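Local structure of cytochrome P450 reductase (Amycolatopsis methanolica 239, 5OGX) at residues A[316-321]-A[325-330]. The protein transfers electrons from NADH through FAD and a [2Fe-2S] cluster to its partner cytochrome P450, which O-demethylates lignin-derived aromatics such as guaiacol. Sequence-based numbering, arbitrary orientation.
Sequences AFKRRR and RRIHRE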
# COMPACT_ATOMS: atom_id res chain seq x y z
N ALA A 316 9.90 4.82 -16.40
CA ALA A 316 10.92 5.86 -16.41
C ALA A 316 12.14 5.44 -15.59
O ALA A 316 13.28 5.65 -16.03
CB ALA A 316 10.35 7.17 -15.89
N PHE A 317 11.92 4.89 -14.40
CA PHE A 317 13.02 4.34 -13.62
C PHE A 317 13.83 3.34 -14.45
O PHE A 317 15.07 3.38 -14.46
CB PHE A 317 12.50 3.64 -12.36
CG PHE A 317 12.04 4.56 -11.25
CD1 PHE A 317 12.20 5.93 -11.32
CD2 PHE A 317 11.46 4.00 -10.12
CE1 PHE A 317 11.79 6.74 -10.27
CE2 PHE A 317 11.06 4.80 -9.06
CZ PHE A 317 11.22 6.17 -9.15
N LYS A 318 13.15 2.43 -15.14
CA LYS A 318 13.87 1.38 -15.85
C LYS A 318 14.66 1.95 -17.02
O LYS A 318 15.76 1.47 -17.32
CB LYS A 318 12.90 0.30 -16.34
CG LYS A 318 12.40 -0.62 -15.25
CD LYS A 318 11.31 -1.56 -15.79
CE LYS A 318 10.78 -2.48 -14.69
NZ LYS A 318 9.94 -3.59 -15.25
N ARG A 319 14.13 2.98 -17.69
CA ARG A 319 14.85 3.57 -18.81
C ARG A 319 16.14 4.24 -18.37
O ARG A 319 17.08 4.36 -19.16
CB ARG A 319 13.95 4.57 -19.54
CG ARG A 319 12.76 3.93 -20.22
CD ARG A 319 12.01 4.93 -21.09
NE ARG A 319 12.12 6.30 -20.59
CZ ARG A 319 11.16 6.94 -19.95
NH1 ARG A 319 11.36 8.18 -19.53
NH2 ARG A 319 9.99 6.35 -19.72
N ARG A 320 16.20 4.67 -17.11
CA ARG A 320 17.42 5.22 -16.53
C ARG A 320 18.23 4.16 -15.80
O ARG A 320 19.09 4.50 -14.98
CB ARG A 320 17.08 6.39 -15.61
CG ARG A 320 16.52 7.61 -16.35
CD ARG A 320 17.23 7.81 -17.68
NE ARG A 320 16.89 9.07 -18.34
CZ ARG A 320 17.57 10.20 -18.18
NH1 ARG A 320 18.63 10.24 -17.37
NH2 ARG A 320 17.20 11.30 -18.83
N ARG A 321 17.94 2.88 -16.07
CA ARG A 321 18.76 1.73 -15.74
C ARG A 321 18.68 1.36 -14.26
O ARG A 321 19.56 0.66 -13.75
CB ARG A 321 20.21 1.93 -16.19
CG ARG A 321 20.31 1.95 -17.73
CD ARG A 321 21.64 2.49 -18.24
NE ARG A 321 22.70 1.50 -18.11
CZ ARG A 321 23.73 1.62 -17.28
NH1 ARG A 321 23.83 2.70 -16.52
NH2 ARG A 321 24.65 0.67 -17.21
N ARG A 325 14.62 -5.47 -10.11
CA ARG A 325 14.56 -6.14 -8.82
C ARG A 325 14.36 -5.16 -7.67
O ARG A 325 13.91 -5.55 -6.59
CB ARG A 325 15.85 -6.93 -8.62
CG ARG A 325 15.88 -7.80 -7.39
CD ARG A 325 17.12 -8.67 -7.41
NE ARG A 325 16.91 -9.89 -6.66
CZ ARG A 325 16.59 -11.05 -7.23
NH1 ARG A 325 16.47 -11.14 -8.54
NH2 ARG A 325 16.43 -12.12 -6.47
N ARG A 326 14.70 -3.89 -7.89
CA ARG A 326 14.72 -2.91 -6.81
C ARG A 326 13.65 -1.85 -6.99
O ARG A 326 13.73 -0.77 -6.37
CB ARG A 326 16.10 -2.27 -6.73
CG ARG A 326 17.17 -3.33 -6.47
CD ARG A 326 18.55 -2.71 -6.29
NE ARG A 326 18.66 -1.95 -5.05
CZ ARG A 326 19.26 -2.39 -3.94
NH1 ARG A 326 19.82 -3.60 -3.91
NH2 ARG A 326 19.31 -1.61 -2.86
N ILE A 327 12.62 -2.13 -7.79
CA ILE A 327 11.52 -1.21 -8.01
C ILE A 327 10.29 -1.77 -7.31
O ILE A 327 9.88 -2.91 -7.56
CB ILE A 327 11.27 -0.99 -9.50
CG1 ILE A 327 12.51 -0.40 -10.17
CG2 ILE A 327 10.02 -0.14 -9.71
CD1 ILE A 327 12.41 -0.26 -11.68
N HIS A 328 9.70 -0.95 -6.45
CA HIS A 328 8.57 -1.36 -5.62
C HIS A 328 7.38 -0.45 -5.91
O HIS A 328 7.55 0.76 -6.09
CB HIS A 328 8.96 -1.27 -4.13
CG HIS A 328 10.26 -1.94 -3.81
ND1 HIS A 328 10.34 -3.20 -3.26
CD2 HIS A 328 11.54 -1.52 -3.96
CE1 HIS A 328 11.61 -3.53 -3.09
NE2 HIS A 328 12.36 -2.52 -3.50
N ARG A 329 6.17 -1.01 -5.95
CA ARG A 329 5.00 -0.26 -6.41
C ARG A 329 3.81 -0.50 -5.50
O ARG A 329 3.59 -1.63 -5.05
CB ARG A 329 4.55 -0.65 -7.84
CG ARG A 329 5.64 -1.10 -8.79
CD ARG A 329 5.22 -2.32 -9.62
NE ARG A 329 6.23 -2.60 -10.64
CZ ARG A 329 7.41 -3.16 -10.38
NH1 ARG A 329 7.72 -3.52 -9.14
NH2 ARG A 329 8.28 -3.37 -11.36
N GLU A 330 3.02 0.55 -5.27
CA GLU A 330 1.71 0.45 -4.61
C GLU A 330 0.73 1.31 -5.40
O GLU A 330 0.83 2.54 -5.41
CB GLU A 330 1.77 0.90 -3.14
CG GLU A 330 0.45 0.68 -2.40
CD GLU A 330 0.35 -0.74 -1.85
OE1 GLU A 330 0.48 -1.69 -2.65
OE2 GLU A 330 0.18 -0.90 -0.63
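Arg329 NH1 makes a weak, strongly bent hydrogen bond to Ile327 O, 2.7 Å long with an N-H...O angle of 117°, as the side chain folds back along its own strand, bringing the guanidinium alongside Ile327 and near Lys318 NZ. The contact closes a beta-alpha-beta unit of the NAD-binding domain: the end of helix 307-319 packs on strand 327-331, an outermost strand of the parallel sheet. Ile327 carries the apolar part. With CG1 beside the backbone N (chi1 -60°) and the chain extended at chi2, its CD1 reaches the helix and lies 3.6 Å from Lys318 CG and 4.0 Å from Phe317 CB. The other branch, CG2, sits at the edge of the Phe317 ring, near its plane, and also beneath one face of the Arg329 guanidinium, 3.9 Å from that plane and offset toward its rim. The extended Lys318 chain passes obliquely across Ile327, its CE 4.1 Å from CD1. Val314 and Met322 also touch Ile327, while the Phe317 ring meets that of Phe289 at about 75° and packs on Leu303. The helix ends in a Schellman motif, Arg321 at positive phi being the C-prime residue: Met322 N bonds to Phe317 O, and Arg321 N to Lys318 O at 2.9 Å. Arg329 lies on the side facing the cluster-binding domain, its side chain about 7 Å from that of Ser36. The two cations would be expected to disfavour closer approach: Lys318 NZ stands at the guanidinium edge, near its plane, 4.2 Å from Arg329 NH2.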